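Local atomic coordinates of MW1564 protein (Staphylococcus aureus, PDB entry 3NTV), a protein that probably transfers a methyl group from S-adenosylmethionine to a hydroxyl of its substrate, as a putative caffeoyl-CoA O-methyltransferase with a Rossmann fold. Residues A[53-65]-A[82-94]. Sequence-based numbering, arbitrary orientation.
With SO4 (sulfate ion), chain C.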
loop_
_atom_site.group_PDB
_atom_site.type_symbol
_atom_site.label_atom_id
_atom_site.label_comp_id
_atom_site.label_asym_id
_atom_site.label_seq_id
_atom_site.Cartn_x
_atom_site.Cartn_y
_atom_site.Cartn_z
ATOM N N PRO A 53 14.783 16.342 5.058
ATOM C CA PRO A 53 14.124 15.078 4.700
ATOM C C PRO A 53 12.628 15.287 4.452
ATOM O O PRO A 53 11.974 15.904 5.278
ATOM C CB PRO A 53 14.367 14.198 5.929
ATOM C CG PRO A 53 14.463 15.157 7.071
ATOM C CD PRO A 53 15.011 16.450 6.516
ATOM N N ILE A 54 12.106 14.851 3.308
ATOM C CA ILE A 54 10.654 14.902 3.074
ATOM C C ILE A 54 10.185 13.489 2.798
ATOM O O ILE A 54 10.990 12.656 2.389
ATOM C CB ILE A 54 10.051 15.965 2.103
ATOM C CG1 ILE A 54 10.475 15.763 0.632
ATOM C CG2 ILE A 54 10.251 17.406 2.625
ATOM C CD1 ILE A 54 9.523 16.334 -0.395
ATOM N N VAL A 55 8.894 13.216 3.040
ATOM C CA VAL A 55 8.293 11.902 2.794
ATOM C C VAL A 55 8.524 11.515 1.315
ATOM O O VAL A 55 8.402 12.374 0.441
ATOM C CB VAL A 55 6.779 11.944 3.159
ATOM C CG1 VAL A 55 6.089 10.610 2.875
ATOM C CG2 VAL A 55 6.588 12.348 4.623
ATOM N N ASP A 56 8.826 10.235 1.039
ATOM C CA ASP A 56 9.029 9.816 -0.342
ATOM C C ASP A 56 7.742 9.850 -1.153
ATOM O O ASP A 56 6.646 9.652 -0.616
ATOM C CB ASP A 56 9.718 8.466 -0.425
ATOM C CG ASP A 56 11.154 8.532 0.057
ATOM O OD1 ASP A 56 11.972 9.204 -0.607
ATOM O OD2 ASP A 56 11.437 7.993 1.137
ATOM N N ARG A 57 7.873 10.147 -2.447
ATOM C CA ARG A 57 6.734 10.285 -3.333
ATOM C C ARG A 57 5.774 9.093 -3.374
ATOM O O ARG A 57 4.564 9.290 -3.266
ATOM C CB ARG A 57 7.184 10.663 -4.754
ATOM C CG ARG A 57 6.014 10.882 -5.717
ATOM C CD ARG A 57 5.173 12.110 -5.335
ATOM N NE ARG A 57 3.977 12.234 -6.168
ATOM C CZ ARG A 57 3.926 12.888 -7.322
ATOM N NH1 ARG A 57 5.010 13.484 -7.804
ATOM N NH2 ARG A 57 2.798 12.928 -8.015
ATOM N N LEU A 58 6.294 7.874 -3.581
ATOM C CA LEU A 58 5.381 6.730 -3.690
ATOM C C LEU A 58 4.705 6.428 -2.362
ATOM O O LEU A 58 3.526 6.071 -2.337
ATOM C CB LEU A 58 6.088 5.492 -4.280
ATOM C CG LEU A 58 6.625 5.693 -5.717
ATOM C CD1 LEU A 58 7.307 4.430 -6.219
ATOM C CD2 LEU A 58 5.514 6.099 -6.694
ATOM N N THR A 59 5.432 6.630 -1.261
ATOM C CA THR A 59 4.856 6.449 0.098
ATOM C C THR A 59 3.728 7.475 0.298
ATOM O O THR A 59 2.634 7.127 0.748
ATOM C CB THR A 59 5.957 6.702 1.147
ATOM O OG1 THR A 59 6.871 5.589 1.083
ATOM C CG2 THR A 59 5.391 6.834 2.564
ATOM N N LEU A 60 3.999 8.737 -0.025
ATOM C CA LEU A 60 2.990 9.787 0.111
ATOM C C LEU A 60 1.767 9.473 -0.718
ATOM O O LEU A 60 0.658 9.593 -0.223
ATOM C CB LEU A 60 3.573 11.144 -0.311
ATOM C CG LEU A 60 2.551 12.259 -0.333
ATOM C CD1 LEU A 60 2.402 12.878 1.048
ATOM C CD2 LEU A 60 2.876 13.249 -1.422
ATOM N N ASP A 61 1.950 9.051 -1.980
ATOM C CA ASP A 61 0.795 8.780 -2.827
ATOM C C ASP A 61 -0.055 7.587 -2.377
ATOM O O ASP A 61 -1.276 7.615 -2.517
ATOM C CB ASP A 61 1.200 8.747 -4.294
ATOM C CG ASP A 61 1.554 10.129 -4.840
ATOM O OD1 ASP A 61 1.217 11.149 -4.175
ATOM O OD2 ASP A 61 2.122 10.196 -5.935
ATOM N N LEU A 62 0.578 6.611 -1.732
ATOM C CA LEU A 62 -0.161 5.519 -1.122
ATOM C C LEU A 62 -0.995 6.044 0.061
ATOM O O LEU A 62 -2.175 5.696 0.176
ATOM C CB LEU A 62 0.779 4.402 -0.626
ATOM C CG LEU A 62 0.105 3.299 0.231
ATOM C CD1 LEU A 62 -0.999 2.547 -0.559
ATOM C CD2 LEU A 62 1.147 2.265 0.652
ATOM N N ILE A 63 -0.388 6.882 0.919
ATOM C CA ILE A 63 -1.102 7.420 2.103
ATOM C C ILE A 63 -2.295 8.273 1.654
ATOM O O ILE A 63 -3.372 8.172 2.237
ATOM C CB ILE A 63 -0.147 8.197 3.035
ATOM C CG1 ILE A 63 0.954 7.256 3.621
ATOM C CG2 ILE A 63 -0.953 8.819 4.189
ATOM C CD1 ILE A 63 2.134 8.052 4.254
ATOM N N LYS A 64 -2.123 9.073 0.578
ATOM C CA LYS A 64 -3.209 9.883 0.021
ATOM C C LYS A 64 -4.356 8.945 -0.415
ATOM O O LYS A 64 -5.513 9.263 -0.196
ATOM C CB LYS A 64 -2.697 10.718 -1.152
ATOM C CG LYS A 64 -1.729 11.812 -0.682
ATOM C CD LYS A 64 -1.279 12.724 -1.807
ATOM C CE LYS A 64 -2.326 13.712 -2.271
ATOM N NZ LYS A 64 -1.739 14.617 -3.310
ATOM N N GLN A 65 -4.027 7.772 -1.015
ATOM C CA GLN A 65 -5.028 6.801 -1.431
ATOM C C GLN A 65 -5.760 6.222 -0.204
ATOM O O GLN A 65 -6.965 6.026 -0.244
ATOM C CB GLN A 65 -4.361 5.692 -2.274
ATOM C CG GLN A 65 -5.331 4.892 -3.119
ATOM C CD GLN A 65 -5.584 5.489 -4.492
ATOM O OE1 GLN A 65 -5.354 4.849 -5.518
ATOM N NE2 GLN A 65 -6.096 6.707 -4.553
ATOM N N ILE A 82 9.118 20.405 6.405
ATOM C CA ILE A 82 8.684 21.695 5.860
ATOM C C ILE A 82 7.152 21.834 5.695
ATOM O O ILE A 82 6.712 22.760 5.016
ATOM C CB ILE A 82 9.413 21.977 4.506
ATOM C CG1 ILE A 82 9.040 20.934 3.406
ATOM C CG2 ILE A 82 10.924 22.147 4.694
ATOM C CD1 ILE A 82 9.615 21.180 1.963
ATOM N N GLY A 83 6.376 20.913 6.268
ATOM C CA GLY A 83 4.916 20.922 6.129
ATOM C C GLY A 83 4.447 20.285 4.831
ATOM O O GLY A 83 3.272 20.372 4.475
ATOM N N TYR A 84 5.364 19.619 4.111
ATOM C CA TYR A 84 5.040 19.013 2.824
ATOM C C TYR A 84 3.942 17.950 2.936
ATOM O O TYR A 84 2.937 18.029 2.223
ATOM C CB TYR A 84 6.328 18.479 2.174
ATOM C CG TYR A 84 6.107 17.617 0.960
ATOM C CD1 TYR A 84 5.972 18.180 -0.304
ATOM C CD2 TYR A 84 6.087 16.228 1.064
ATOM C CE1 TYR A 84 5.791 17.380 -1.434
ATOM C CE2 TYR A 84 5.905 15.421 -0.052
ATOM C CZ TYR A 84 5.756 16.001 -1.302
ATOM O OH TYR A 84 5.611 15.189 -2.399
ATOM N N SER A 85 4.094 16.973 3.851
ATOM C CA SER A 85 3.048 15.956 3.935
ATOM C C SER A 85 1.727 16.530 4.411
ATOM O O SER A 85 0.688 16.126 3.879
ATOM C CB SER A 85 3.469 14.773 4.803
ATOM O OG SER A 85 3.722 15.241 6.114
ATOM N N SER A 86 1.774 17.480 5.377
ATOM C CA SER A 86 0.578 18.139 5.928
ATOM C C SER A 86 -0.237 18.783 4.813
ATOM O O SER A 86 -1.431 18.560 4.712
ATOM C CB SER A 86 0.973 19.225 6.925
ATOM O OG SER A 86 1.874 18.739 7.900
HETATM N N MSE A 87 0.434 19.558 3.954
HETATM C CA MSE A 87 -0.253 20.239 2.852
HETATM C C MSE A 87 -0.727 19.265 1.785
HETATM O O MSE A 87 -1.827 19.421 1.272
HETATM C CB MSE A 87 0.628 21.320 2.249
HETATM C CG MSE A 87 0.922 22.431 3.244
HETATM SE SE MSE A 87 1.973 23.865 2.450
HETATM C CE MSE A 87 3.558 22.896 2.146
ATOM N N GLN A 88 0.060 18.199 1.510
ATOM C CA GLN A 88 -0.362 17.192 0.541
ATOM C C GLN A 88 -1.650 16.511 1.011
ATOM O O GLN A 88 -2.567 16.333 0.224
ATOM C CB GLN A 88 0.765 16.172 0.285
ATOM C CG GLN A 88 1.898 16.741 -0.574
ATOM C CD GLN A 88 1.584 16.756 -2.057
ATOM O OE1 GLN A 88 0.448 16.601 -2.474
ATOM N NE2 GLN A 88 2.599 16.921 -2.896
ATOM N N PHE A 89 -1.750 16.203 2.312
ATOM C CA PHE A 89 -2.972 15.577 2.835
ATOM C C PHE A 89 -4.142 16.568 2.808
ATOM O O PHE A 89 -5.243 16.194 2.406
ATOM C CB PHE A 89 -2.764 15.065 4.271
ATOM C CG PHE A 89 -1.643 14.058 4.469
ATOM C CD1 PHE A 89 -1.263 13.202 3.443
ATOM C CD2 PHE A 89 -1.006 13.938 5.698
ATOM C CE1 PHE A 89 -0.257 12.244 3.641
ATOM C CE2 PHE A 89 0.008 12.994 5.885
ATOM C CZ PHE A 89 0.374 12.162 4.852
ATOM N N ALA A 90 -3.907 17.821 3.246
ATOM C CA ALA A 90 -4.963 18.838 3.266
ATOM C C ALA A 90 -5.459 19.158 1.852
ATOM O O ALA A 90 -6.633 19.494 1.683
ATOM C CB ALA A 90 -4.454 20.105 3.934
ATOM N N SER A 91 -4.577 18.991 0.829
ATOM C CA SER A 91 -4.949 19.270 -0.563
ATOM C C SER A 91 -6.002 18.335 -1.122
ATOM O O SER A 91 -6.618 18.645 -2.151
ATOM C CB SER A 91 -3.715 19.318 -1.465
ATOM O OG SER A 91 -3.265 18.002 -1.756
ATOM N N ILE A 92 -6.193 17.155 -0.486
ATOM C CA ILE A 92 -7.163 16.179 -0.973
ATOM C C ILE A 92 -8.627 16.657 -0.895
ATOM O O ILE A 92 -9.430 16.408 -1.817
ATOM C CB ILE A 92 -6.957 14.813 -0.266
ATOM C CG1 ILE A 92 -5.552 14.267 -0.519
ATOM C CG2 ILE A 92 -8.066 13.791 -0.659
ATOM C CD1 ILE A 92 -5.168 13.104 0.491
ATOM N N SER A 93 -8.983 17.328 0.211
ATOM C CA SER A 93 -10.342 17.778 0.440
ATOM C C SER A 93 -10.335 18.970 1.388
ATOM O O SER A 93 -9.509 19.019 2.304
ATOM C CB SER A 93 -11.155 16.634 1.051
ATOM O OG SER A 93 -12.542 16.924 1.100
ATOM N N ASP A 94 -11.245 19.938 1.172
ATOM C CA ASP A 94 -11.295 21.123 2.059
ATOM C C ASP A 94 -11.742 20.784 3.472
ATOM O O ASP A 94 -11.557 21.600 4.370
ATOM C CB ASP A 94 -12.225 22.218 1.491
ATOM C CG ASP A 94 -11.822 22.796 0.147
ATOM O OD1 ASP A 94 -10.608 22.780 -0.173
ATOM O OD2 ASP A 94 -12.714 23.304 -0.571
HETATM S S SO4 C . 7.338 16.617 5.444
HETATM O O1 SO4 C . 5.907 16.614 5.830
HETATM O O2 SO4 C . 7.711 17.991 5.142
HETATM O O3 SO4 C . 8.142 16.118 6.590
HETATM O O4 SO4 C . 7.504 15.666 4.329
HETATM O O HOH W 1 -4.018 16.179 -3.846
#
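Leu60 of helix 57-65 packs as a knob into a hole formed by Tyr84, Ser85, Gln88 and Phe89 of helix 84-90. The two helices run roughly the same way, at 37° between segment axes 10.4 Å apart. CD1 of Leu60 lies 3.8 Å from Phe89 CE1, and CD2 reaches the hydroxyl end of Tyr84. Ile63 CG2 also meets Phe89 CE1, at 3.5 Å.

Tyr84 is clamped on both faces. Ile54 CD1 sits over the centre of one face in a CH-pi contact, 3.6 Å from the ring centroid. Gln88 CG covers the opposite face nearer the rim. The Tyr84 hydroxyl is hydrogen-bonded to Glu41 and Arg44, outside the two segments.

Lys64 can be followed outward. Its CB and CG lie against Ile92 CD1, and CG also faces the edge of the Phe89 ring. A bend at chi3 (74°) brings CE to Ile92 CG1 and the backbone O of Gln88. At the tip, NZ donates to Gln88 OE1 at 3.1 Å, tilted 33° from the plane of the side-chain carbonyl. NZ also donates to a water that in turn donates to Ser91 OG. The polar end of Gln88 is held more strongly by Ser38, outside the two segments.

At the other end, a sulfate ion, probably from the crystallisation liquor, joins the segments. Val55 N gives O4 a nearly straight bond. Ile82 N and Tyr84 N share O2, and Ser85 N reaches O1 at 2.7 Å. Ala81 N also binds the ion. Backbone N-H groups of the loop and of the first residues of helix 84-90 thus hold the sulfate. This helix follows strand 74-78 in a Rossmann-like methyltransferase fold, and the strand-to-helix turn is where S-adenosylmethionine typically binds in this family.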